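Local atomic coordinates of putative lipoprotein (Bacteroides fragilis, PDB entry 3QNK), a protein that probably binds glycans at the outer membrane as a SusD-like lipoprotein, working beside a transporter that takes up nutrients. Residues 276-281 / 357-362; 469-474 / 481-486. One frame throughout, in Å; residues are numbered along the deposited sequence.

Contact 1: residues 276-281 / 357-362; sequences PTQELI and TGYNVW
Tyr359 meets Ile281 and Pro276 with its ring and CB, and Gln278 with its hydroxyl, at the start of helix 278-283. Two hydrogen bonds cross. The Tyr359 hydroxyl gives its proton to Gln278 OE1, with OH and OE1 2.7 Å apart; the donor lies in the amide's carbonyl plane, on a lone pair, while amide and ring planes stand 50° apart. Gln278 reaches it with CG anti to its backbone N (chi1 -166°) and a bend at chi2. Thr357 OG1 donates to Pro276 O over 2.7 Å, tilted from the carbonyl plane, and also accepts from Tyr359 N, an ST turn. Pro276 O also lies at the ring's edge, 3.2 Å from Tyr359 CD2. The apolar part includes a CH-pi contact: Ile281 CG1 sits over the centre of the Tyr359 ring, 3.7 Å from its centroid. Pro276 CD rests 3.7 Å from Tyr359 CB. At the helix start, Thr277 is the N-cap, its OG1 accepting from Leu280 N. All the touching residues are buried. Tyr312 is a second partner of the Tyr359 hydroxyl; Ile323 of strand 323-324 packs on Pro276, Ile281 and Tyr359, and Val473 of strand 469-475 touches Gln278 and Tyr359.

Contact 2: residues 469-474 / 481-486; sequences TLHGVR and FKVTKT
Arg474 and Lys482 run side by side, pointing the same way, from a hydrogen-bonded pair of antiparallel strands. In Arg474, CB meets Thr484 CG2 at 3.5 Å. With CG anti to the backbone N (chi1 176°), the chain extends to CD, which also lies near that methyl, then bends at chi3. At the guanidinium, NH1 remains near Thr484 CG2, CZ nears Lys482 CD, and NH2 touches Lys482 CD at 3.3 Å. Arg474 NH2 is also 3.7 Å from Lys482 NZ; these like charges probably repel, and Arg474 is an exposed residue. The strands form the beta hairpin 469-475/480-488, whose second strand is the middle one of a three-stranded antiparallel sheet with 304-305. Backbone bonds join Gly472 with Thr484 and Arg474 with Lys482 in both directions, and Thr486 N donates to Leu470 O at 2.7 Å, nearly straight at 174°. Gly472 has no side chain, and Thr486 CG2 comes within 3.5 Å of its N. Val473 and Val483 lie on the face opposite Arg474, Lys482 and Thr484; Val473 CG1 packs against Phe481 CD2 at 3.6 Å, and Phe304 and Phe475 also meet the Phe481 ring. Toward the hairpin's open end, Lys485 CG touches both Thr469 CG2, 3.6 Å away, and His471 NE2. His471 ND1 hydrogen-bonds to Glu279 OE2 of helix 278-283, while His471 CB sits 3.1 Å from Thr484 O.

In the fold
Strand 469-475 connects the two: it is one half of contact 2 and borders both segments of contact 1. Besides the bond between Glu279 and His471, Thr357 O, 2.7 Å from Val473 N, probably accepts a hydrogen bond from it. The touching residues of contact 1 are all buried, its centre about 17 Å from that of the chain, and it joins segments 76 residues apart through one aromatic ring and hydroxyl-to-carbonyl bonds. Contact 2, its centre about 25 Å from that of the chain, ties strands close in sequence by backbone bonds; its valines and Phe481 are buried, whereas Arg474 and Lys485 are exposed. The centres of contacts 1 and 2 lie about 10 Å apart.

Contact 1: residues 276-281 / 357-362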
loop_
_atom_site.group_PDB
_atom_site.type_symbol
_atom_site.label_atom_id
_atom_site.label_comp_id
_atom_site.label_asym_id
_atom_site.label_seq_id
_atom_site.Cartn_x
_atom_site.Cartn_y
_atom_site.Cartn_z
ATOM N N PRO B 276 11.410 19.875 -17.706
ATOM C CA PRO B 276 11.103 19.957 -19.148
ATOM C C PRO B 276 12.381 19.799 -19.998
ATOM O O PRO B 276 13.433 20.315 -19.618
ATOM C CB PRO B 276 10.491 21.354 -19.299
ATOM C CG PRO B 276 9.932 21.673 -17.967
ATOM C CD PRO B 276 10.821 21.009 -16.966
ATOM N N THR B 277 12.305 19.044 -21.107
ATOM C CA THR B 277 13.454 18.766 -21.973
ATOM C C THR B 277 13.654 19.838 -23.027
ATOM O O THR B 277 12.737 20.589 -23.373
ATOM C CB THR B 277 13.214 17.459 -22.711
ATOM O OG1 THR B 277 11.906 17.554 -23.286
ATOM C CG2 THR B 277 13.300 16.249 -21.824
ATOM N N GLN B 278 14.828 19.845 -23.627
ATOM C CA GLN B 278 15.078 20.765 -24.709
ATOM C C GLN B 278 14.165 20.386 -25.894
ATOM O O GLN B 278 13.681 21.271 -26.590
ATOM C CB GLN B 278 16.569 20.762 -25.064
ATOM C CG GLN B 278 16.996 21.920 -25.938
ATOM C CD GLN B 278 16.465 23.229 -25.418
ATOM O OE1 GLN B 278 16.557 23.535 -24.218
ATOM N NE2 GLN B 278 15.816 23.975 -26.298
ATOM N N GLU B 279 13.831 19.094 -26.030
ATOM C CA GLU B 279 12.932 18.581 -27.090
ATOM C C GLU B 279 11.524 19.168 -26.964
ATOM O O GLU B 279 10.902 19.494 -27.985
ATOM C CB GLU B 279 12.856 17.052 -27.069
ATOM C CG GLU B 279 14.086 16.422 -27.690
ATOM C CD GLU B 279 15.315 16.243 -26.818
ATOM O OE1 GLU B 279 15.258 16.588 -25.615
ATOM O OE2 GLU B 279 16.348 15.781 -27.359
ATOM N N LEU B 280 11.042 19.328 -25.725
ATOM C CA LEU B 280 9.758 19.961 -25.503
ATOM C C LEU B 280 9.871 21.466 -25.723
ATOM O O LEU B 280 8.981 22.043 -26.349
ATOM C CB LEU B 280 9.200 19.676 -24.100
ATOM C CG LEU B 280 7.916 20.404 -23.720
ATOM C CD1 LEU B 280 6.723 20.028 -24.649
ATOM C CD2 LEU B 280 7.592 20.176 -22.279
ATOM N N ILE B 281 10.954 22.099 -25.229
ATOM C CA ILE B 281 11.133 23.540 -25.385
ATOM C C ILE B 281 11.137 23.876 -26.881
ATOM O O ILE B 281 10.466 24.833 -27.300
ATOM C CB ILE B 281 12.403 24.035 -24.617
ATOM C CG1 ILE B 281 12.058 24.417 -23.165
ATOM C CG2 ILE B 281 13.028 25.256 -25.284
ATOM C CD1 ILE B 281 11.578 23.395 -22.289
ATOM N N THR B 357 17.837 19.552 -16.515
ATOM C CA THR B 357 17.562 20.025 -17.883
ATOM C C THR B 357 17.744 21.506 -18.073
ATOM O O THR B 357 17.873 21.917 -19.216
ATOM C CB THR B 357 16.158 19.646 -18.326
ATOM O OG1 THR B 357 15.195 20.461 -17.637
ATOM C CG2 THR B 357 15.865 18.157 -18.127
ATOM N N GLY B 358 17.696 22.289 -16.988
ATOM C CA GLY B 358 17.771 23.742 -17.015
ATOM C C GLY B 358 16.402 24.376 -17.033
ATOM O O GLY B 358 16.278 25.587 -17.237
ATOM N N TYR B 359 15.362 23.544 -16.807
ATOM C CA TYR B 359 13.953 23.942 -16.786
ATOM C C TYR B 359 13.221 23.278 -15.646
ATOM O O TYR B 359 13.628 22.196 -15.207
ATOM C CB TYR B 359 13.237 23.553 -18.114
ATOM C CG TYR B 359 13.920 24.067 -19.354
ATOM C CD1 TYR B 359 13.858 25.414 -19.698
ATOM C CD2 TYR B 359 14.717 23.228 -20.138
ATOM C CE1 TYR B 359 14.560 25.919 -20.794
ATOM C CE2 TYR B 359 15.415 23.721 -21.246
ATOM C CZ TYR B 359 15.317 25.068 -21.577
ATOM O OH TYR B 359 15.987 25.601 -22.647
ATOM N N ASN B 360 12.103 23.895 -15.217
ATOM C CA ASN B 360 11.144 23.389 -14.230
ATOM C C ASN B 360 9.766 23.660 -14.770
ATOM O O ASN B 360 9.613 24.539 -15.630
ATOM C CB ASN B 360 11.318 24.034 -12.848
ATOM C CG ASN B 360 12.551 23.615 -12.125
ATOM O OD1 ASN B 360 13.578 24.264 -12.220
ATOM N ND2 ASN B 360 12.476 22.542 -11.363
ATOM N N VAL B 361 8.759 22.930 -14.276
ATOM C CA VAL B 361 7.374 23.136 -14.704
ATOM C C VAL B 361 6.766 24.425 -14.006
ATOM O O VAL B 361 7.175 24.798 -12.889
ATOM C CB VAL B 361 6.528 21.866 -14.423
ATOM C CG1 VAL B 361 6.356 21.643 -12.914
ATOM C CG2 VAL B 361 5.163 21.944 -15.092
ATOM N N TRP B 362 5.834 25.104 -14.702
ATOM C CA TRP B 362 4.995 26.182 -14.148
ATOM C C TRP B 362 3.518 25.605 -14.046
ATOM O O TRP B 362 3.200 24.871 -13.088
ATOM C CB TRP B 362 5.069 27.486 -14.976
ATOM C CG TRP B 362 4.563 28.677 -14.234
ATOM C CD1 TRP B 362 3.546 28.711 -13.328
ATOM C CD2 TRP B 362 5.089 30.012 -14.299
ATOM N NE1 TRP B 362 3.400 29.986 -12.820
ATOM C CE2 TRP B 362 4.331 30.808 -13.405
ATOM C CE3 TRP B 362 6.190 30.601 -14.961
ATOM C CZ2 TRP B 362 4.596 32.176 -13.203
ATOM C CZ3 TRP B 362 6.431 31.956 -14.780
ATOM C CH2 TRP B 362 5.634 32.733 -13.919
#

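Contact 2: residues 469-474 / 481-486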
loop_
_atom_site.group_PDB
_atom_site.type_symbol
_atom_site.label_atom_id
_atom_site.label_comp_id
_atom_site.label_asym_id
_atom_site.label_seq_id
_atom_site.Cartn_x
_atom_site.Cartn_y
_atom_site.Cartn_z
ATOM N N THR B 469 17.828 9.820 -26.836
ATOM C CA THR B 469 18.702 10.720 -26.119
ATOM C C THR B 469 17.979 12.046 -26.018
ATOM O O THR B 469 17.613 12.632 -27.046
ATOM C CB THR B 469 20.068 10.813 -26.771
ATOM O OG1 THR B 469 20.671 9.525 -26.721
ATOM C CG2 THR B 469 20.978 11.813 -26.071
ATOM N N LEU B 470 17.739 12.484 -24.775
ATOM C CA LEU B 470 17.050 13.727 -24.452
ATOM C C LEU B 470 18.083 14.743 -24.012
ATOM O O LEU B 470 19.164 14.378 -23.560
ATOM C CB LEU B 470 15.948 13.525 -23.412
ATOM C CG LEU B 470 14.876 12.500 -23.773
ATOM C CD1 LEU B 470 14.001 12.251 -22.604
ATOM C CD2 LEU B 470 14.012 12.959 -24.973
ATOM N N HIS B 471 17.758 16.023 -24.195
ATOM C CA HIS B 471 18.678 17.112 -23.972
ATOM C C HIS B 471 18.139 18.165 -23.006
ATOM O O HIS B 471 16.982 18.128 -22.591
ATOM C CB HIS B 471 18.995 17.757 -25.332
ATOM C CG HIS B 471 19.653 16.809 -26.281
ATOM N ND1 HIS B 471 18.910 15.993 -27.123
ATOM C CD2 HIS B 471 20.964 16.502 -26.424
ATOM C CE1 HIS B 471 19.793 15.254 -27.777
ATOM N NE2 HIS B 471 21.038 15.517 -27.379
ATOM N N GLY B 472 19.024 19.093 -22.660
ATOM C CA GLY B 472 18.741 20.237 -21.798
ATOM C C GLY B 472 19.768 21.326 -22.007
ATOM O O GLY B 472 20.517 21.281 -22.979
ATOM N N VAL B 473 19.809 22.310 -21.126
ATOM C CA VAL B 473 20.801 23.379 -21.214
ATOM C C VAL B 473 21.594 23.460 -19.893
ATOM O O VAL B 473 21.136 22.985 -18.854
ATOM C CB VAL B 473 20.256 24.772 -21.657
ATOM C CG1 VAL B 473 19.636 24.696 -23.045
ATOM C CG2 VAL B 473 19.282 25.371 -20.635
ATOM N N ARG B 474 22.790 24.048 -19.964
ATOM C CA ARG B 474 23.715 24.272 -18.866
ATOM C C ARG B 474 24.312 25.637 -19.087
ATOM O O ARG B 474 24.790 25.899 -20.188
ATOM C CB ARG B 474 24.768 23.166 -18.897
ATOM C CG ARG B 474 25.874 23.262 -17.913
ATOM C CD ARG B 474 26.820 22.095 -18.145
ATOM N NE ARG B 474 28.027 22.525 -18.855
ATOM C CZ ARG B 474 28.704 21.786 -19.726
ATOM N NH1 ARG B 474 28.309 20.549 -20.012
ATOM N NH2 ARG B 474 29.789 22.267 -20.307
ATOM N N PHE B 481 24.966 29.642 -22.418
ATOM C CA PHE B 481 24.693 28.234 -22.188
ATOM C C PHE B 481 25.168 27.358 -23.342
ATOM O O PHE B 481 25.418 27.846 -24.446
ATOM C CB PHE B 481 23.179 28.025 -21.969
ATOM C CG PHE B 481 22.329 28.256 -23.190
ATOM C CD1 PHE B 481 21.871 29.530 -23.509
ATOM C CD2 PHE B 481 21.985 27.202 -24.026
ATOM C CE1 PHE B 481 21.114 29.751 -24.673
ATOM C CE2 PHE B 481 21.222 27.420 -25.181
ATOM C CZ PHE B 481 20.786 28.690 -25.494
ATOM N N LYS B 482 25.287 26.047 -23.041
ATOM C CA LYS B 482 25.610 24.912 -23.908
ATOM C C LYS B 482 24.411 23.947 -23.850
ATOM O O LYS B 482 23.730 23.895 -22.816
ATOM C CB LYS B 482 26.900 24.200 -23.427
ATOM C CG LYS B 482 28.234 24.905 -23.713
ATOM C CD LYS B 482 29.335 24.226 -22.899
ATOM C CE LYS B 482 30.762 24.607 -23.238
ATOM N NZ LYS B 482 31.646 23.405 -23.341
ATOM N N VAL B 483 24.156 23.174 -24.940
ATOM C CA VAL B 483 23.095 22.149 -24.964
ATOM C C VAL B 483 23.723 20.862 -24.450
ATOM O O VAL B 483 24.826 20.510 -24.850
ATOM C CB VAL B 483 22.409 21.988 -26.356
ATOM C CG1 VAL B 483 21.332 20.900 -26.334
ATOM C CG2 VAL B 483 21.826 23.329 -26.822
ATOM N N THR B 484 23.058 20.188 -23.532
ATOM C CA THR B 484 23.553 18.954 -22.892
ATOM C C THR B 484 22.693 17.741 -23.175
ATOM O O THR B 484 21.511 17.912 -23.472
ATOM C CB THR B 484 23.537 19.168 -21.350
ATOM O OG1 THR B 484 22.186 19.424 -20.902
ATOM C CG2 THR B 484 24.469 20.289 -20.915
ATOM N N LYS B 485 23.245 16.529 -22.995
ATOM C CA LYS B 485 22.503 15.260 -23.011
ATOM C C LYS B 485 21.959 15.105 -21.591
ATOM O O LYS B 485 22.718 15.304 -20.643
ATOM C CB LYS B 485 23.399 14.077 -23.418
ATOM C CG LYS B 485 23.626 13.937 -24.910
ATOM C CD LYS B 485 24.720 12.923 -25.190
ATOM C CE LYS B 485 24.693 12.288 -26.577
ATOM N NZ LYS B 485 25.424 13.074 -27.617
ATOM N N THR B 486 20.659 14.862 -21.413
ATOM C CA THR B 486 20.102 14.782 -20.050
ATOM C C THR B 486 19.707 13.364 -19.670
ATOM O O THR B 486 19.604 13.068 -18.478
ATOM C CB THR B 486 18.917 15.730 -19.876
ATOM O OG1 THR B 486 18.033 15.550 -20.979
ATOM C CG2 THR B 486 19.341 17.211 -19.780
#